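11S globulin (PDB 5WXU) sequesters the plant hormone auxin and probably also serves as a hexameric seed storage protein. Local coordinates at the interface of chains A and B and the interface of chains A and C. Residues are numbered along the deposited sequence; one frame, centred on the assembly and turned at random. Chains: chain A/B/C, 11S globulin.

Contact 1: the interface of chains A and B. Residues chain A 319, 321, 413-416; chain B 285-286, 288-290.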
loop_
_atom_site.group_PDB
_atom_site.type_symbol
_atom_site.label_atom_id
_atom_site.label_comp_id
_atom_site.label_asym_id
_atom_site.label_seq_id
_atom_site.Cartn_x
_atom_site.Cartn_y
_atom_site.Cartn_z
ATOM N N ASN A 319 -2.558 3.779 -18.959
ATOM C CA ASN A 319 -1.827 3.901 -17.703
ATOM C C ASN A 319 -2.331 2.839 -16.744
ATOM O O ASN A 319 -3.125 1.951 -17.128
ATOM C CB ASN A 319 -2.001 5.296 -17.097
ATOM C CG ASN A 319 -3.442 5.677 -16.977
ATOM O OD1 ASN A 319 -4.264 4.910 -16.444
ATOM N ND2 ASN A 319 -3.777 6.821 -17.522
ATOM N N TYR A 321 -4.437 2.745 -14.430
ATOM C CA TYR A 321 -5.918 2.585 -14.209
ATOM C C TYR A 321 -6.554 1.735 -15.262
ATOM O O TYR A 321 -7.772 1.406 -15.192
ATOM C CB TYR A 321 -6.575 3.976 -14.116
ATOM C CG TYR A 321 -6.227 4.817 -12.926
ATOM C CD1 TYR A 321 -6.725 4.506 -11.670
ATOM C CD2 TYR A 321 -5.405 5.924 -13.029
ATOM C CE1 TYR A 321 -6.410 5.282 -10.551
ATOM C CE2 TYR A 321 -5.106 6.693 -11.928
ATOM C CZ TYR A 321 -5.605 6.363 -10.712
ATOM O OH TYR A 321 -5.247 7.107 -9.632
ATOM N N ARG A 413 1.113 6.796 -14.571
ATOM C CA ARG A 413 0.048 7.859 -14.522
ATOM C C ARG A 413 0.643 9.243 -14.923
ATOM O O ARG A 413 0.555 10.251 -14.225
ATOM C CB ARG A 413 -0.587 7.870 -13.144
ATOM C CG ARG A 413 -1.290 6.563 -12.841
ATOM C CD ARG A 413 -1.647 6.511 -11.372
ATOM N NE ARG A 413 -2.155 5.207 -11.067
ATOM C CZ ARG A 413 -2.475 4.808 -9.835
ATOM N NH1 ARG A 413 -2.348 5.653 -8.798
ATOM N NH2 ARG A 413 -2.933 3.558 -9.648
ATOM N N ALA A 414 1.304 9.252 -16.091
ATOM C CA ALA A 414 1.900 10.467 -16.599
ATOM C C ALA A 414 0.786 11.422 -16.914
ATOM O O ALA A 414 -0.222 11.016 -17.490
ATOM C CB ALA A 414 2.638 10.186 -17.868
ATOM N N LYS A 415 0.973 12.660 -16.537
ATOM C CA LYS A 415 -0.007 13.696 -16.750
ATOM C C LYS A 415 0.627 14.881 -17.440
ATOM O O LYS A 415 1.814 15.156 -17.270
ATOM C CB LYS A 415 -0.652 14.083 -15.418
ATOM C CG LYS A 415 -1.577 12.953 -14.939
ATOM C CD LYS A 415 -2.276 13.219 -13.603
ATOM C CE LYS A 415 -1.271 13.087 -12.459
ATOM N NZ LYS A 415 -0.967 11.633 -12.180
ATOM N N ALA A 416 -0.206 15.518 -18.243
ATOM C CA ALA A 416 0.146 16.773 -18.894
ATOM C C ALA A 416 -0.672 17.913 -18.349
ATOM O O ALA A 416 -1.802 17.751 -17.850
ATOM C CB ALA A 416 0.002 16.649 -20.386
ATOM N N GLY B 285 -3.880 16.170 -17.248
ATOM C CA GLY B 285 -4.303 16.233 -15.819
ATOM C C GLY B 285 -5.068 14.965 -15.423
ATOM O O GLY B 285 -4.956 13.973 -16.127
ATOM N N TYR B 286 -5.864 15.027 -14.343
ATOM C CA TYR B 286 -6.700 13.888 -13.859
ATOM C C TYR B 286 -7.647 13.287 -14.860
ATOM O O TYR B 286 -8.004 12.108 -14.793
ATOM C CB TYR B 286 -7.469 14.241 -12.575
ATOM C CG TYR B 286 -6.503 14.600 -11.492
ATOM C CD1 TYR B 286 -5.477 13.698 -11.081
ATOM C CD2 TYR B 286 -6.580 15.848 -10.857
ATOM C CE1 TYR B 286 -4.540 14.041 -10.067
ATOM C CE2 TYR B 286 -5.679 16.201 -9.846
ATOM C CZ TYR B 286 -4.666 15.309 -9.433
ATOM O OH TYR B 286 -3.828 15.703 -8.396
ATOM N N GLU B 288 -6.915 12.445 -17.650
ATOM C CA GLU B 288 -6.162 11.438 -18.349
ATOM C C GLU B 288 -5.857 10.178 -17.557
ATOM O O GLU B 288 -5.448 9.205 -18.123
ATOM C CB GLU B 288 -4.787 11.947 -18.720
ATOM C CG GLU B 288 -4.688 13.167 -19.570
ATOM C CD GLU B 288 -3.207 13.600 -19.639
ATOM O OE1 GLU B 288 -2.679 14.227 -18.647
ATOM O OE2 GLU B 288 -2.592 13.254 -20.698
ATOM N N THR B 289 -6.106 10.186 -16.262
ATOM C CA THR B 289 -5.763 9.059 -15.418
ATOM C C THR B 289 -6.999 8.512 -14.740
ATOM O O THR B 289 -7.690 7.648 -15.324
ATOM C CB THR B 289 -4.658 9.477 -14.457
ATOM O OG1 THR B 289 -5.105 10.584 -13.682
ATOM C CG2 THR B 289 -3.399 9.840 -15.265
ATOM N N LEU B 290 -7.307 9.047 -13.554
ATOM C CA LEU B 290 -8.427 8.621 -12.742
ATOM C C LEU B 290 -9.744 8.625 -13.462
ATOM O O LEU B 290 -10.545 7.676 -13.306
ATOM C CB LEU B 290 -8.502 9.533 -11.556
ATOM C CG LEU B 290 -9.378 9.240 -10.411
ATOM C CD1 LEU B 290 -8.842 8.077 -9.618
ATOM C CD2 LEU B 290 -9.350 10.507 -9.566
#
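B:Gly285 and B:Glu288 clasp the backbone of A:Ala416, at the start of strand 416-418, from both its N-H and its C=O. In 11S globulins the precursor is cut at an Asn-Gly bond, and B:Gly285 is placed to be the resulting first residue of the basic chain. Among the polar contacts, B:Gly285 N donates to A:Ala416 O at 2.7 Å. A:Ala416 N gives an almost straight bond (173° at H) to the carboxylate oxygen OE1 of B:Glu288, 2.8 Å away, on its syn lone pair. B:Gly285 N meets the same B:Glu288 OE1 at 2.7 Å from the anti side, tilted out of the carboxylate plane, so two donors fix this oxygen. The carboxylate would probably help stabilise a charged terminal amine. A weak bond from A:Asn319 ND2 to B:Glu288 O adds to the grip.

The apolar contacts centre on B:Thr289. Its OG1 stands between backbone N and carbonyl carbon (chi1 58°), which turns methyl CG2 toward A:Lys415 CG, 3.6 Å away. A:Lys415 bends back at chi3 and chi4 to place NZ 2.9 Å from A:Arg413 O, leaving its methylenes to pack. The CD2-CE2 side of the A:Tyr321 ring packs on B:Thr289, CE2 lying 3.8 Å from its CB. B:Leu290 CA lies over the rim of one ring face, while the guanidinium of A:Arg413 lies over the CZ end of the opposite face; B:Leu290 CD1 is 3.8 Å from A:Tyr321 CE1. The site thus uses what is probably the amino end of the basic chain to join two subunits of the hexamer.

Contact 2: the interface of chains A and B. Residues chain A 300, 302, 314, 335, 337, 339, 360; chain B 271-274.
The loop 271-274 of chain B runs across strands 313-318 and 332-338, the 3-10 turn 302-304 and the loops holding A:Tyr339 and A:Arg360, all within the second cupin region of chain A. B:Glu273 is the inserted side chain. Its CB sits over the centre of the A:Tyr337 ring, 3.7 Å from the centroid, a CH-pi contact, and its extended chain runs antiparallel alongside the ring toward A:Arg335. That arginine, also extended, grips one oxygen end-on in a salt bridge: A:Arg335 NH1 and NH2 each lie 3.0 Å from B:Glu273 OE1, which stays in the guanidinium plane. NH1 takes the syn lone pair, whereas NH2 comes from the anti side, 33° out of the carboxylate plane. B:Glu273 OE2 accepts a hydrogen bond from A:Thr314 OG1, 2.6 Å away, tip to tip, on its syn lone pair. An alanine in place of B:Glu273 would probably leave A:Arg335 without its counter-charge and A:Thr314 without its acceptor, and strip the packing of CG and CD from the CD2 side of the A:Tyr337 ring.

Bonds to the loop backbone, and one to a serine hydroxyl, flank the carboxylate. A:Arg360 NH1 donates to B:Glu273 O at 2.9 Å, nearly straight (170° at H). A:Tyr339 OH reaches B:Ser272 O at 2.6 Å from above the carbonyl plane and also bonds B:Ser271 OG at 2.5 Å; a water links that phenol to B:Ser271 O and B:Glu273 OE2.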
loop_
_atom_site.group_PDB
_atom_site.type_symbol
_atom_site.label_atom_id
_atom_site.label_comp_id
_atom_site.label_asym_id
_atom_site.label_seq_id
_atom_site.Cartn_x
_atom_site.Cartn_y
_atom_site.Cartn_z
ATOM N N LEU A 300 -6.081 1.240 -30.933
ATOM C CA LEU A 300 -6.426 1.749 -32.248
ATOM C C LEU A 300 -7.851 2.123 -32.483
ATOM O O LEU A 300 -8.077 3.026 -33.310
ATOM C CB LEU A 300 -6.074 0.732 -33.271
ATOM C CG LEU A 300 -6.111 1.104 -34.750
ATOM C CD1 LEU A 300 -5.344 2.418 -35.002
ATOM C CD2 LEU A 300 -5.619 -0.174 -35.444
ATOM N N PRO A 302 -11.223 4.018 -32.543
ATOM C CA PRO A 302 -11.634 5.386 -32.050
ATOM C C PRO A 302 -12.554 5.252 -30.858
ATOM O O PRO A 302 -12.612 6.130 -30.027
ATOM C CB PRO A 302 -12.371 5.965 -33.256
ATOM C CG PRO A 302 -11.685 5.345 -34.415
ATOM C CD PRO A 302 -11.471 3.893 -34.003
ATOM N N THR A 314 -8.746 12.424 -31.368
ATOM C CA THR A 314 -8.892 11.564 -30.153
ATOM C C THR A 314 -7.563 11.435 -29.483
ATOM O O THR A 314 -6.508 11.462 -30.110
ATOM C CB THR A 314 -9.380 10.114 -30.448
ATOM O OG1 THR A 314 -8.564 9.472 -31.427
ATOM C CG2 THR A 314 -10.776 10.140 -30.957
ATOM N N ARG A 335 -2.210 7.029 -27.666
ATOM C CA ARG A 335 -2.303 7.221 -29.074
ATOM C C ARG A 335 -3.076 8.529 -29.324
ATOM O O ARG A 335 -4.145 8.721 -28.787
ATOM C CB ARG A 335 -3.120 6.092 -29.741
ATOM C CG ARG A 335 -3.193 6.220 -31.245
ATOM C CD ARG A 335 -3.985 5.037 -31.790
ATOM N NE ARG A 335 -4.428 5.334 -33.111
ATOM C CZ ARG A 335 -5.590 5.898 -33.429
ATOM N NH1 ARG A 335 -6.542 6.118 -32.546
ATOM N NH2 ARG A 335 -5.813 6.123 -34.704
ATOM N N TYR A 337 -4.753 10.936 -32.443
ATOM C CA TYR A 337 -5.109 11.003 -33.842
ATOM C C TYR A 337 -5.727 12.378 -34.027
ATOM O O TYR A 337 -6.606 12.766 -33.261
ATOM C CB TYR A 337 -6.067 9.907 -34.174
ATOM C CG TYR A 337 -6.368 9.996 -35.611
ATOM C CD1 TYR A 337 -5.516 9.416 -36.542
ATOM C CD2 TYR A 337 -7.420 10.774 -36.053
ATOM C CE1 TYR A 337 -5.728 9.569 -37.914
ATOM C CE2 TYR A 337 -7.638 10.959 -37.421
ATOM C CZ TYR A 337 -6.808 10.346 -38.340
ATOM O OH TYR A 337 -7.050 10.500 -39.686
ATOM N N TYR A 339 -7.267 14.987 -36.933
ATOM C CA TYR A 339 -7.724 15.294 -38.297
ATOM C C TYR A 339 -6.912 16.414 -38.895
ATOM O O TYR A 339 -6.239 17.144 -38.189
ATOM C CB TYR A 339 -9.212 15.627 -38.314
ATOM C CG TYR A 339 -10.014 14.427 -38.040
ATOM C CD1 TYR A 339 -10.141 13.387 -38.994
ATOM C CD2 TYR A 339 -10.625 14.266 -36.833
ATOM C CE1 TYR A 339 -10.880 12.242 -38.707
ATOM C CE2 TYR A 339 -11.359 13.118 -36.524
ATOM C CZ TYR A 339 -11.485 12.105 -37.444
ATOM O OH TYR A 339 -12.243 10.954 -37.146
ATOM N N ARG A 360 1.487 7.676 -38.858
ATOM C CA ARG A 360 0.837 8.133 -40.083
ATOM C C ARG A 360 0.779 9.617 -40.177
ATOM O O ARG A 360 0.627 10.315 -39.171
ATOM C CB ARG A 360 -0.629 7.724 -40.119
ATOM C CG ARG A 360 -0.899 6.251 -40.365
ATOM C CD ARG A 360 -2.390 5.924 -40.247
ATOM N NE ARG A 360 -3.241 6.943 -40.856
ATOM C CZ ARG A 360 -4.533 7.118 -40.573
ATOM N NH1 ARG A 360 -5.168 6.313 -39.707
ATOM N NH2 ARG A 360 -5.213 8.111 -41.173
ATOM N N SER B 271 -15.686 9.373 -34.475
ATOM C CA SER B 271 -15.759 9.163 -35.880
ATOM C C SER B 271 -14.584 8.284 -36.374
ATOM O O SER B 271 -13.546 8.145 -35.708
ATOM C CB SER B 271 -15.617 10.558 -36.510
ATOM O OG SER B 271 -14.436 11.224 -35.949
ATOM N N SER B 272 -14.750 7.748 -37.577
ATOM C CA SER B 272 -13.707 6.942 -38.219
ATOM C C SER B 272 -12.436 7.776 -38.496
ATOM O O SER B 272 -12.500 8.978 -38.857
ATOM C CB SER B 272 -14.247 6.321 -39.508
ATOM O OG SER B 272 -13.198 5.797 -40.321
ATOM N N GLU B 273 -11.296 7.106 -38.366
ATOM C CA GLU B 273 -9.966 7.724 -38.537
ATOM C C GLU B 273 -9.160 6.987 -39.647
ATOM O O GLU B 273 -8.042 6.540 -39.396
ATOM C CB GLU B 273 -9.226 7.672 -37.195
ATOM C CG GLU B 273 -9.951 8.414 -36.050
ATOM C CD GLU B 273 -9.289 8.302 -34.658
ATOM O OE1 GLU B 273 -8.541 7.318 -34.416
ATOM O OE2 GLU B 273 -9.585 9.192 -33.807
ATOM N N GLU B 274 -9.737 6.838 -40.852
ATOM C CA GLU B 274 -8.975 6.366 -42.052
ATOM C C GLU B 274 -8.361 7.551 -42.814
ATOM O O GLU B 274 -7.847 7.396 -43.928
ATOM C CB GLU B 274 -9.835 5.544 -43.044
ATOM C CG GLU B 274 -10.900 4.617 -42.471
ATOM C CD GLU B 274 -10.377 3.601 -41.471
ATOM O OE1 GLU B 274 -9.161 3.570 -41.157
ATOM O OE2 GLU B 274 -11.213 2.812 -40.987
HETATM O O HOH W 1 -12.382 10.156 -34.326
#

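Contact 3: the interface of chains A and C. Residues chain A 346, 393, 395, 420; chain C 229, 234, 237-238.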
loop_
_atom_site.group_PDB
_atom_site.type_symbol
_atom_site.label_atom_id
_atom_site.label_comp_id
_atom_site.label_asym_id
_atom_site.label_seq_id
_atom_site.Cartn_x
_atom_site.Cartn_y
_atom_site.Cartn_z
ATOM N N PRO A 346 -1.371 23.342 -26.465
ATOM C CA PRO A 346 -0.081 23.547 -25.891
ATOM C C PRO A 346 -0.018 23.140 -24.398
ATOM O O PRO A 346 -0.956 23.332 -23.712
ATOM C CB PRO A 346 0.149 25.044 -25.986
ATOM C CG PRO A 346 -0.884 25.586 -26.889
ATOM C CD PRO A 346 -2.009 24.597 -26.882
ATOM N N VAL A 393 7.631 22.855 -22.917
ATOM C CA VAL A 393 6.343 23.138 -23.476
ATOM C C VAL A 393 6.279 22.749 -24.932
ATOM O O VAL A 393 7.252 22.949 -25.666
ATOM C CB VAL A 393 6.059 24.605 -23.334
ATOM C CG1 VAL A 393 4.842 25.014 -24.175
ATOM C CG2 VAL A 393 5.800 24.897 -21.836
ATOM N N LEU A 395 3.743 22.266 -28.664
ATOM C CA LEU A 395 2.518 22.480 -29.446
ATOM C C LEU A 395 2.587 21.589 -30.652
ATOM O O LEU A 395 3.667 21.462 -31.205
ATOM C CB LEU A 395 2.553 23.891 -30.026
ATOM C CG LEU A 395 2.248 25.080 -29.193
ATOM C CD1 LEU A 395 3.537 25.557 -28.544
ATOM C CD2 LEU A 395 1.535 26.078 -30.149
ATOM N N VAL A 420 -4.283 25.763 -22.713
ATOM C CA VAL A 420 -5.470 26.191 -23.461
ATOM C C VAL A 420 -6.570 25.240 -23.193
ATOM O O VAL A 420 -6.310 24.045 -22.953
ATOM C CB VAL A 420 -5.195 26.156 -25.003
ATOM C CG1 VAL A 420 -6.458 26.396 -25.796
ATOM C CG2 VAL A 420 -4.163 27.189 -25.384
ATOM N N LEU C 229 8.281 30.386 -28.342
ATOM C CA LEU C 229 7.212 29.882 -29.177
ATOM C C LEU C 229 6.874 30.931 -30.263
ATOM O O LEU C 229 7.055 32.189 -30.081
ATOM C CB LEU C 229 5.987 29.614 -28.323
ATOM C CG LEU C 229 6.195 28.594 -27.169
ATOM C CD1 LEU C 229 4.957 28.382 -26.329
ATOM C CD2 LEU C 229 6.653 27.258 -27.749
ATOM N N LEU C 234 1.004 29.765 -31.344
ATOM C CA LEU C 234 0.356 29.836 -30.059
ATOM C C LEU C 234 -0.988 30.598 -30.066
ATOM O O LEU C 234 -1.988 30.184 -29.416
ATOM C CB LEU C 234 1.319 30.369 -29.010
ATOM C CG LEU C 234 0.737 30.420 -27.595
ATOM C CD1 LEU C 234 0.301 29.069 -27.046
ATOM C CD2 LEU C 234 1.847 30.974 -26.706
ATOM N N ALA C 237 -3.660 28.308 -31.551
ATOM C CA ALA C 237 -4.043 27.333 -30.561
ATOM C C ALA C 237 -4.975 27.889 -29.450
ATOM O O ALA C 237 -6.033 27.317 -29.109
ATOM C CB ALA C 237 -2.771 26.700 -30.003
ATOM N N SER C 238 -4.602 29.067 -28.929
ATOM C CA SER C 238 -5.400 29.736 -27.907
ATOM C C SER C 238 -6.694 30.455 -28.345
ATOM O O SER C 238 -7.501 30.801 -27.483
ATOM C CB SER C 238 -4.534 30.731 -27.177
ATOM O OG SER C 238 -3.283 30.187 -26.918
#
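A:Pro346 meets C:Leu234 and C:Ala237 at the apolar centre, where helix 231-238 of chain C packs on strands 343-349 and 393-399 of chain A's second cupin region. The proline ring edge does the touching: its CG lies 3.7 Å from CD1 of C:Leu234 and 3.8 Å from the methyl CB of C:Ala237, so one ring corner fits between a leucine branch and a short helix residue. C:Leu234 holds CG anti to its backbone N (chi1 -177°), which sends CD1 toward the proline.

To one side, A:Leu395 divides its two methyls between two partners. CD1 of A:Leu395 meets CD2 of C:Leu229 at 3.6 Å, the two side chains crossing at a slant, while A:Leu395 CD2 rests 3.9 Å from CA of C:Leu234, against the helix backbone. A:Val393 extends this side more loosely, its CG1 4.0 Å from CD1 of C:Leu229, with the two side chains roughly perpendicular.

On the other side A:Val420 straddles the last turn of the helix. Its CG1 faces the carbonyl O of C:Ala237, and A:Val420 CG2 lies 3.8 Å from CA of C:Ser238. The joint therefore depends on shape and burial, with unlike surfaces of the two copies meeting, as suits a head-to-tail contact within a ring of subunits. The rim is polar but turned inward: C:Ser238 OG, although 3.5 Å from A:Val420 CG2, donates within its own helix to C:Leu234 O at 2.8 Å.

Contact 4: the interface of chains A and B. Residues chain A 304-306, 317, 319, 322; chain B 123, 150, 288, 292-293.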
loop_
_atom_site.group_PDB
_atom_site.type_symbol
_atom_site.label_atom_id
_atom_site.label_comp_id
_atom_site.label_asym_id
_atom_site.label_seq_id
_atom_site.Cartn_x
_atom_site.Cartn_y
_atom_site.Cartn_z
ATOM N N ARG A 304 -12.119 3.496 -28.318
ATOM C CA ARG A 304 -11.266 3.338 -27.105
ATOM C C ARG A 304 -10.806 4.766 -26.645
ATOM O O ARG A 304 -10.138 4.935 -25.639
ATOM C CB ARG A 304 -10.055 2.423 -27.437
ATOM C CG ARG A 304 -8.894 2.383 -26.435
ATOM C CD ARG A 304 -9.383 1.873 -25.062
ATOM N NE ARG A 304 -8.287 1.815 -24.113
ATOM C CZ ARG A 304 -7.669 2.886 -23.594
ATOM N NH1 ARG A 304 -8.092 4.112 -23.815
ATOM N NH2 ARG A 304 -6.628 2.720 -22.768
ATOM N N ALA A 305 -11.212 5.809 -27.345
ATOM C CA ALA A 305 -10.818 7.134 -27.048
ATOM C C ALA A 305 -11.263 7.518 -25.675
ATOM O O ALA A 305 -12.388 7.168 -25.248
ATOM C CB ALA A 305 -11.513 8.060 -28.050
ATOM N N ASP A 306 -10.421 8.251 -25.012
ATOM C CA ASP A 306 -10.736 8.832 -23.691
ATOM C C ASP A 306 -11.083 10.336 -23.830
ATOM O O ASP A 306 -11.822 10.859 -23.012
ATOM C CB ASP A 306 -9.564 8.635 -22.797
ATOM C CG ASP A 306 -9.309 7.143 -22.507
ATOM O OD1 ASP A 306 -10.287 6.411 -22.120
ATOM O OD2 ASP A 306 -8.144 6.720 -22.703
ATOM N N THR A 317 -5.497 6.995 -23.844
ATOM C CA THR A 317 -4.404 6.968 -22.872
ATOM C C THR A 317 -4.343 5.583 -22.266
ATOM O O THR A 317 -5.339 4.896 -22.192
ATOM C CB THR A 317 -4.562 8.023 -21.749
ATOM O OG1 THR A 317 -5.750 7.767 -21.062
ATOM C CG2 THR A 317 -4.656 9.399 -22.327
ATOM N N ASN A 319 -2.558 3.779 -18.959
ATOM C CA ASN A 319 -1.827 3.901 -17.703
ATOM C C ASN A 319 -2.331 2.839 -16.744
ATOM O O ASN A 319 -3.125 1.951 -17.128
ATOM C CB ASN A 319 -2.001 5.296 -17.097
ATOM C CG ASN A 319 -3.442 5.677 -16.977
ATOM O OD1 ASN A 319 -4.264 4.910 -16.444
ATOM N ND2 ASN A 319 -3.777 6.821 -17.522
ATOM N N ASN A 322 -5.798 1.471 -16.358
ATOM C CA ASN A 322 -6.203 0.674 -17.546
ATOM C C ASN A 322 -5.512 -0.731 -17.588
ATOM O O ASN A 322 -6.197 -1.767 -17.857
ATOM C CB ASN A 322 -5.913 1.463 -18.872
ATOM C CG ASN A 322 -6.361 2.945 -18.858
ATOM O OD1 ASN A 322 -5.638 3.911 -19.295
ATOM N ND2 ASN A 322 -7.566 3.157 -18.327
ATOM N N THR B 123 -15.353 14.924 -21.564
ATOM C CA THR B 123 -14.351 14.832 -22.628
ATOM C C THR B 123 -14.753 14.244 -23.964
ATOM O O THR B 123 -13.896 14.152 -24.840
ATOM C CB THR B 123 -13.127 14.052 -22.126
ATOM O OG1 THR B 123 -13.516 12.682 -21.951
ATOM C CG2 THR B 123 -12.628 14.612 -20.814
ATOM N N LYS B 150 -17.332 9.954 -21.349
ATOM C CA LYS B 150 -17.045 8.831 -22.216
ATOM C C LYS B 150 -18.187 7.864 -22.253
ATOM O O LYS B 150 -18.771 7.549 -21.221
ATOM C CB LYS B 150 -15.786 8.088 -21.716
ATOM C CG LYS B 150 -15.490 6.819 -22.490
ATOM C CD LYS B 150 -14.080 6.290 -22.254
ATOM C CE LYS B 150 -13.752 5.236 -23.301
ATOM N NZ LYS B 150 -12.306 4.921 -23.357
ATOM N N GLU B 288 -6.915 12.445 -17.650
ATOM C CA GLU B 288 -6.162 11.438 -18.349
ATOM C C GLU B 288 -5.857 10.178 -17.557
ATOM O O GLU B 288 -5.448 9.205 -18.123
ATOM C CB GLU B 288 -4.787 11.947 -18.720
ATOM C CG GLU B 288 -4.688 13.167 -19.570
ATOM C CD GLU B 288 -3.207 13.600 -19.639
ATOM O OE1 GLU B 288 -2.679 14.227 -18.647
ATOM O OE2 GLU B 288 -2.592 13.254 -20.698
ATOM N N THR B 292 -10.334 8.132 -16.513
ATOM C CA THR B 292 -10.237 7.105 -17.630
ATOM C C THR B 292 -10.260 5.654 -17.324
ATOM O O THR B 292 -9.936 4.841 -18.235
ATOM C CB THR B 292 -8.868 7.231 -18.425
ATOM O OG1 THR B 292 -7.675 6.733 -17.679
ATOM C CG2 THR B 292 -8.820 8.631 -18.886
ATOM N N VAL B 293 -10.515 5.372 -16.063
ATOM C CA VAL B 293 -10.385 4.018 -15.480
ATOM C C VAL B 293 -11.100 3.060 -16.443
ATOM O O VAL B 293 -12.180 3.378 -16.967
ATOM C CB VAL B 293 -10.929 3.991 -14.028
ATOM C CG1 VAL B 293 -12.427 4.304 -14.068
ATOM C CG2 VAL B 293 -10.749 2.632 -13.348
HETATM O O HOH W 2 -9.531 4.113 -20.783
#
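A:Asp306 meets B:Lys150 and B:Thr292 beside the flat guanidinium of A:Arg304, which has a water over the rim of one face and A:Thr317 O in plane at its edge, 2.6 Å from NH2. This side of the joint belongs to the second cupin region of chain A. A:Arg304 NH1 also forms a salt bridge to A:Asp306 OD2 at 2.8 Å, on the syn side. OD2 accepts as well from A:Thr317 N, nearly in line with its C-O bond, and these two donors fix the carboxylate's rotation. The hydroxyl A:Thr317 OG1, above the carboxylate plane, is a possible third: it can give its hydrogen to OD2 or to B:Glu288 O, 3.3 Å from OG1, or share it. That leaves OD1 for chain B: the extended B:Lys150 brings NZ to 2.8 Å from A:Asp306 OD1, from above the plane, in a salt bridge. The same water links OD1 to B:Thr292 O. An alanine in place of A:Asp306 would probably leave B:Lys150 NZ and A:Arg304 NH1, 4.3 Å apart, without the carboxylate that offsets their repulsion.

Farther out, B:Thr123 OG1 donates to A:Asp306 O at 2.7 Å in the carbonyl plane. A:Asn322 ND2 reaches B:Thr292 O at 2.9 Å, from above the carbonyl plane of B:Thr292, while A:Asn322 OD1 accepts from A:Asn319 N, which holds the amide's turn.

Contacts 1, 2 and 4 belong to one two-fold symmetric interface between chains A and B, so each recurs with the chains exchanged. Contacts 1 and 4 are neighbours, their C-alpha centres about 9 Å apart, and share A:Asn319 and B:Glu288; contact 2 lies about 14 Å from contact 4 and 20 Å from contact 1. Strand 313-318 and the 3-10 turn 302-304 of chain A serve both contacts 2 and 4. Contact 3 stands apart, 20 to 23 Å from the others, and is an apolar joint to chain C. Chain A's second cupin region thus binds two neighbours by different chemistry, as expected in a hexamer.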